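Local coordinates for CDP-glucose-4,6-dehydratase (PDB 1RKX), which catalyses the NAD-dependent dehydration of CDP-D-glucose to CDP-4-keto-6-deoxy-D-glucose, as a member of the short-chain dehydrogenase/reductase family, at residues 90-104 against 150-162. Numbering follows the deposited sequence.
With NAD (nicotinamide-adenine-dinucleotide), chain G.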
# COMPACT_ATOMS: atom_id res chain seq x y z
N GLN C 90 -22.54 21.00 -3.14
CA GLN C 90 -23.31 20.59 -4.33
C GLN C 90 -23.14 19.08 -4.12
O GLN C 90 -22.06 18.53 -4.39
CB GLN C 90 -22.59 21.06 -5.60
CG GLN C 90 -23.39 20.91 -6.89
CD GLN C 90 -23.85 19.49 -7.13
OE1 GLN C 90 -24.87 19.06 -6.59
NE2 GLN C 90 -23.09 18.74 -7.93
N PRO C 91 -24.18 18.40 -3.63
CA PRO C 91 -24.15 16.97 -3.35
C PRO C 91 -24.53 15.96 -4.42
O PRO C 91 -24.50 14.76 -4.15
CB PRO C 91 -25.10 16.86 -2.17
CG PRO C 91 -26.23 17.74 -2.66
CD PRO C 91 -25.50 18.96 -3.27
N LEU C 92 -24.88 16.41 -5.62
CA LEU C 92 -25.31 15.49 -6.67
C LEU C 92 -24.26 15.12 -7.72
O LEU C 92 -23.66 16.00 -8.35
CB LEU C 92 -26.54 16.06 -7.37
CG LEU C 92 -27.71 16.46 -6.46
CD1 LEU C 92 -28.83 17.03 -7.30
CD2 LEU C 92 -28.18 15.25 -5.66
N VAL C 93 -24.06 13.82 -7.92
CA VAL C 93 -23.09 13.34 -8.90
C VAL C 93 -23.57 13.72 -10.30
O VAL C 93 -22.82 14.28 -11.10
CB VAL C 93 -22.92 11.80 -8.82
CG1 VAL C 93 -22.08 11.30 -9.98
CG2 VAL C 93 -22.26 11.41 -7.51
N ARG C 94 -24.83 13.40 -10.59
CA ARG C 94 -25.42 13.69 -11.89
C ARG C 94 -25.17 15.14 -12.29
O ARG C 94 -24.61 15.42 -13.35
CB ARG C 94 -26.92 13.43 -11.85
CG ARG C 94 -27.66 13.85 -13.11
CD ARG C 94 -29.14 13.86 -12.82
NE ARG C 94 -29.54 12.60 -12.19
CZ ARG C 94 -30.65 12.43 -11.49
NH1 ARG C 94 -31.50 13.44 -11.32
NH2 ARG C 94 -30.91 11.25 -10.95
N LEU C 95 -25.58 16.06 -11.43
CA LEU C 95 -25.40 17.47 -11.72
C LEU C 95 -23.94 17.87 -11.93
O LEU C 95 -23.64 18.74 -12.76
CB LEU C 95 -26.01 18.32 -10.61
CG LEU C 95 -26.01 19.83 -10.90
CD1 LEU C 95 -26.84 20.10 -12.15
CD2 LEU C 95 -26.56 20.59 -9.70
N SER C 96 -23.03 17.25 -11.18
CA SER C 96 -21.61 17.59 -11.29
C SER C 96 -21.07 17.35 -12.70
O SER C 96 -20.08 17.95 -13.11
CB SER C 96 -20.77 16.78 -10.28
OG SER C 96 -20.61 15.43 -10.67
N TYR C 97 -21.74 16.48 -13.46
CA TYR C 97 -21.32 16.22 -14.83
C TYR C 97 -21.70 17.37 -15.75
O TYR C 97 -21.00 17.64 -16.73
CB TYR C 97 -21.93 14.91 -15.36
CG TYR C 97 -21.19 13.68 -14.91
CD1 TYR C 97 -21.75 12.79 -14.00
CD2 TYR C 97 -19.91 13.41 -15.41
CE1 TYR C 97 -21.05 11.65 -13.59
CE2 TYR C 97 -19.22 12.28 -15.01
CZ TYR C 97 -19.79 11.40 -14.11
OH TYR C 97 -19.10 10.27 -13.75
N SER C 98 -22.80 18.05 -15.45
CA SER C 98 -23.23 19.16 -16.29
C SER C 98 -22.74 20.50 -15.76
O SER C 98 -22.66 21.47 -16.50
CB SER C 98 -24.76 19.18 -16.42
OG SER C 98 -25.37 19.34 -15.16
N GLU C 99 -22.40 20.55 -14.47
CA GLU C 99 -21.91 21.77 -13.84
C GLU C 99 -20.67 21.46 -13.01
O GLU C 99 -20.65 21.65 -11.79
CB GLU C 99 -22.99 22.37 -12.94
CG GLU C 99 -24.20 22.89 -13.69
CD GLU C 99 -25.29 23.37 -12.74
OE1 GLU C 99 -24.96 24.07 -11.76
OE2 GLU C 99 -26.47 23.04 -12.98
N PRO C 100 -19.60 20.99 -13.65
CA PRO C 100 -18.38 20.67 -12.91
C PRO C 100 -17.75 21.87 -12.18
O PRO C 100 -17.36 21.77 -11.01
CB PRO C 100 -17.47 20.07 -13.99
CG PRO C 100 -17.91 20.79 -15.24
CD PRO C 100 -19.41 20.75 -15.10
N VAL C 101 -17.67 23.01 -12.85
CA VAL C 101 -17.07 24.19 -12.26
C VAL C 101 -17.78 24.61 -10.97
O VAL C 101 -17.13 24.85 -9.95
CB VAL C 101 -17.07 25.36 -13.28
CG1 VAL C 101 -16.39 26.59 -12.67
CG2 VAL C 101 -16.34 24.93 -14.56
N GLU C 102 -19.10 24.69 -11.01
CA GLU C 102 -19.87 25.06 -9.83
C GLU C 102 -19.66 24.05 -8.70
O GLU C 102 -19.66 24.41 -7.52
CB GLU C 102 -21.37 25.14 -10.16
CG GLU C 102 -21.74 26.23 -11.17
CD GLU C 102 -21.06 26.06 -12.52
OE1 GLU C 102 -21.07 24.93 -13.07
OE2 GLU C 102 -20.53 27.06 -13.05
N THR C 103 -19.49 22.78 -9.06
CA THR C 103 -19.29 21.73 -8.07
C THR C 103 -17.97 21.96 -7.34
O THR C 103 -17.92 21.92 -6.10
CB THR C 103 -19.26 20.33 -8.71
OG1 THR C 103 -20.53 20.04 -9.29
CG2 THR C 103 -18.94 19.27 -7.66
N TYR C 104 -16.92 22.22 -8.11
CA TYR C 104 -15.62 22.47 -7.52
C TYR C 104 -15.58 23.77 -6.73
O TYR C 104 -15.02 23.82 -5.63
CB TYR C 104 -14.52 22.49 -8.59
CG TYR C 104 -14.04 21.10 -8.99
CD1 TYR C 104 -14.36 20.56 -10.24
CD2 TYR C 104 -13.26 20.34 -8.13
CE1 TYR C 104 -13.92 19.29 -10.61
CE2 TYR C 104 -12.81 19.06 -8.48
CZ TYR C 104 -13.14 18.54 -9.73
OH TYR C 104 -12.70 17.29 -10.09
N ALA C 150 -6.01 6.40 0.06
CA ALA C 150 -6.00 7.52 -0.89
C ALA C 150 -7.31 8.21 -1.25
O ALA C 150 -8.35 7.57 -1.43
CB ALA C 150 -5.30 7.08 -2.17
N MET C 151 -7.22 9.53 -1.38
CA MET C 151 -8.35 10.37 -1.75
C MET C 151 -8.39 10.43 -3.28
O MET C 151 -7.37 10.26 -3.96
CB MET C 151 -8.20 11.78 -1.19
CG MET C 151 -8.15 11.85 0.34
SD MET C 151 -9.76 11.48 1.08
CE MET C 151 -9.55 9.74 1.49
N GLY C 152 -9.58 10.68 -3.82
CA GLY C 152 -9.73 10.75 -5.26
C GLY C 152 -11.17 11.00 -5.65
O GLY C 152 -11.84 11.85 -5.06
N GLY C 153 -11.65 10.25 -6.63
CA GLY C 153 -13.01 10.41 -7.10
C GLY C 153 -13.06 10.49 -8.61
O GLY C 153 -12.30 11.24 -9.23
N TYR C 154 -13.97 9.72 -9.20
CA TYR C 154 -14.13 9.64 -10.65
C TYR C 154 -14.84 10.87 -11.22
O TYR C 154 -14.29 11.59 -12.05
CB TYR C 154 -14.92 8.38 -11.00
CG TYR C 154 -15.05 8.10 -12.47
CD1 TYR C 154 -13.99 7.54 -13.19
CD2 TYR C 154 -16.23 8.36 -13.15
CE1 TYR C 154 -14.12 7.24 -14.55
CE2 TYR C 154 -16.37 8.07 -14.51
CZ TYR C 154 -15.31 7.51 -15.20
OH TYR C 154 -15.46 7.20 -16.53
N ASP C 155 -16.07 11.08 -10.77
CA ASP C 155 -16.89 12.20 -11.22
C ASP C 155 -16.49 13.47 -10.45
O ASP C 155 -15.87 13.39 -9.39
CB ASP C 155 -18.36 11.90 -10.95
CG ASP C 155 -18.62 11.66 -9.48
OD1 ASP C 155 -18.32 10.54 -9.01
OD2 ASP C 155 -19.10 12.59 -8.80
N PRO C 156 -16.86 14.64 -10.98
CA PRO C 156 -16.54 15.93 -10.35
C PRO C 156 -16.99 16.04 -8.89
O PRO C 156 -16.27 16.61 -8.06
CB PRO C 156 -17.23 16.94 -11.26
CG PRO C 156 -17.09 16.29 -12.62
CD PRO C 156 -17.46 14.85 -12.31
N TYR C 157 -18.17 15.51 -8.58
CA TYR C 157 -18.67 15.57 -7.20
C TYR C 157 -17.76 14.78 -6.27
O TYR C 157 -17.23 15.32 -5.29
CB TYR C 157 -20.10 15.01 -7.11
CG TYR C 157 -20.46 14.58 -5.70
CD1 TYR C 157 -20.75 15.51 -4.71
CD2 TYR C 157 -20.44 13.23 -5.35
CE1 TYR C 157 -21.01 15.11 -3.40
CE2 TYR C 157 -20.70 12.81 -4.04
CZ TYR C 157 -20.98 13.76 -3.07
OH TYR C 157 -21.22 13.35 -1.78
N SER C 158 -17.58 13.49 -6.57
CA SER C 158 -16.73 12.63 -5.76
C SER C 158 -15.34 13.23 -5.64
O SER C 158 -14.77 13.32 -4.55
CB SER C 158 -16.64 11.23 -6.38
OG SER C 158 -17.91 10.61 -6.45
N ASN C 159 -14.80 13.66 -6.77
CA ASN C 159 -13.46 14.23 -6.79
C ASN C 159 -13.35 15.53 -5.99
O ASN C 159 -12.34 15.77 -5.32
CB ASN C 159 -13.01 14.46 -8.24
CG ASN C 159 -11.52 14.73 -8.35
OD1 ASN C 159 -11.09 15.89 -8.39
ND2 ASN C 159 -10.73 13.66 -8.39
N SER C 160 -14.39 16.36 -6.04
CA SER C 160 -14.38 17.61 -5.30
C SER C 160 -14.35 17.32 -3.80
O SER C 160 -13.78 18.09 -3.03
CB SER C 160 -15.60 18.48 -5.64
OG SER C 160 -16.79 17.99 -5.07
N LYS C 161 -14.94 16.19 -3.40
CA LYS C 161 -14.96 15.81 -1.99
C LYS C 161 -13.57 15.30 -1.59
O LYS C 161 -13.12 15.52 -0.46
CB LYS C 161 -16.04 14.75 -1.73
CG LYS C 161 -17.47 15.31 -1.81
CD LYS C 161 -17.74 16.29 -0.66
CE LYS C 161 -19.20 16.71 -0.59
NZ LYS C 161 -19.49 17.47 0.66
N GLY C 162 -12.90 14.64 -2.53
CA GLY C 162 -11.55 14.17 -2.28
C GLY C 162 -10.68 15.42 -2.09
O GLY C 162 -9.81 15.47 -1.22
PA NAD G . -29.09 18.59 0.45
O1A NAD G . -29.08 18.98 -0.97
O2A NAD G . -30.41 18.28 1.06
O5B NAD G . -28.39 19.73 1.35
C5B NAD G . -27.33 20.52 0.78
C4B NAD G . -27.19 21.86 1.50
O4B NAD G . -26.12 22.50 0.77
C3B NAD G . -28.41 22.76 1.31
O3B NAD G . -28.76 23.27 2.61
C2B NAD G . -27.90 23.81 0.34
O2B NAD G . -28.61 25.08 0.45
C1B NAD G . -26.44 23.86 0.69
N9A NAD G . -25.63 24.47 -0.37
C8A NAD G . -25.33 23.95 -1.60
N7A NAD G . -24.58 24.76 -2.34
C5A NAD G . -24.40 25.87 -1.54
C6A NAD G . -23.70 27.08 -1.76
N6A NAD G . -23.04 27.41 -2.85
N1A NAD G . -23.70 28.00 -0.75
C2A NAD G . -24.38 27.69 0.40
N3A NAD G . -25.06 26.61 0.71
C4A NAD G . -25.04 25.72 -0.31
O3 NAD G . -28.11 17.39 0.64
PN NAD G . -27.73 16.52 1.97
O1N NAD G . -28.18 15.16 1.65
O2N NAD G . -28.42 17.11 3.14
O5D NAD G . -26.14 16.58 1.98
C5D NAD G . -25.53 17.20 3.12
C4D NAD G . -24.02 17.10 3.01
O4D NAD G . -23.73 15.67 3.11
C3D NAD G . -23.34 17.54 1.71
O3D NAD G . -22.01 17.99 2.02
C2D NAD G . -23.31 16.24 0.91
O2D NAD G . -22.31 16.30 -0.11
C1D NAD G . -22.97 15.25 2.00
N1N NAD G . -23.30 13.88 1.62
C2N NAD G . -24.62 13.39 1.62
C3N NAD G . -24.92 11.96 1.32
C7N NAD G . -26.32 11.52 1.39
O7N NAD G . -26.54 10.32 1.16
N7N NAD G . -27.35 12.34 1.70
C4N NAD G . -23.78 11.07 0.86
C5N NAD G . -22.45 11.75 0.89
C6N NAD G . -22.24 13.00 1.24
O HOH W 1 -23.61 14.17 -1.57
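P156, at the start of helix 156-175, is the knob of this contact: its ring drops into a hollow walled by S96, Y97, P100 and Y104, and S174 of a neighbouring subunit also packs on it. P156 CG lies 3.5 Å from S96 O and meets P100 CB, while P156 CD sits over one face of the Y97 ring, near its rim. At the tip of that ring, Y97 OH abuts D155 CB and the edge of the Y154 ring. The methyl T103 CG2 fills a second notch, 3.6 Å from S160 OG and close to Y157 CA. Alongside, the Y104 ring takes P156 O over one face, near its rim, and S160 CA obliquely; at its edge Y104 OH donates to N159 OD1 (2.7 Å) from above the amide plane, and N159 ND2 in turn holds G153 O. At the other end the Y157 ring is wedged between V93 CG2, 3.4 Å from Y157 CD2, and the backbone of 90-91, with P91 O over one face and Q90 O at the edge. CG of Y157 is anti to the backbone N (chi1 159°), which sends the ring past this loop to the nicotinamide, placing Y157 OH 3.2 Å from NAD C6N. S96 OG donates to V93 O and accepts a weak bond from Y157 N; D155 caps the helix through S158 N. Y157 OH bonds S132 and a water shared with P91 O and NAD O2D, whereas K161 NZ donates to NAD O3D (2.9 Å) and, weakly, to O2D. The V93 methyl, the 90-91 carbonyls and S132 probably hold the tyrosine in place; one turn apart, Y157 and K161 reach nicotinamide and ribose, consistent with the catalytic YxxxK pair of this family.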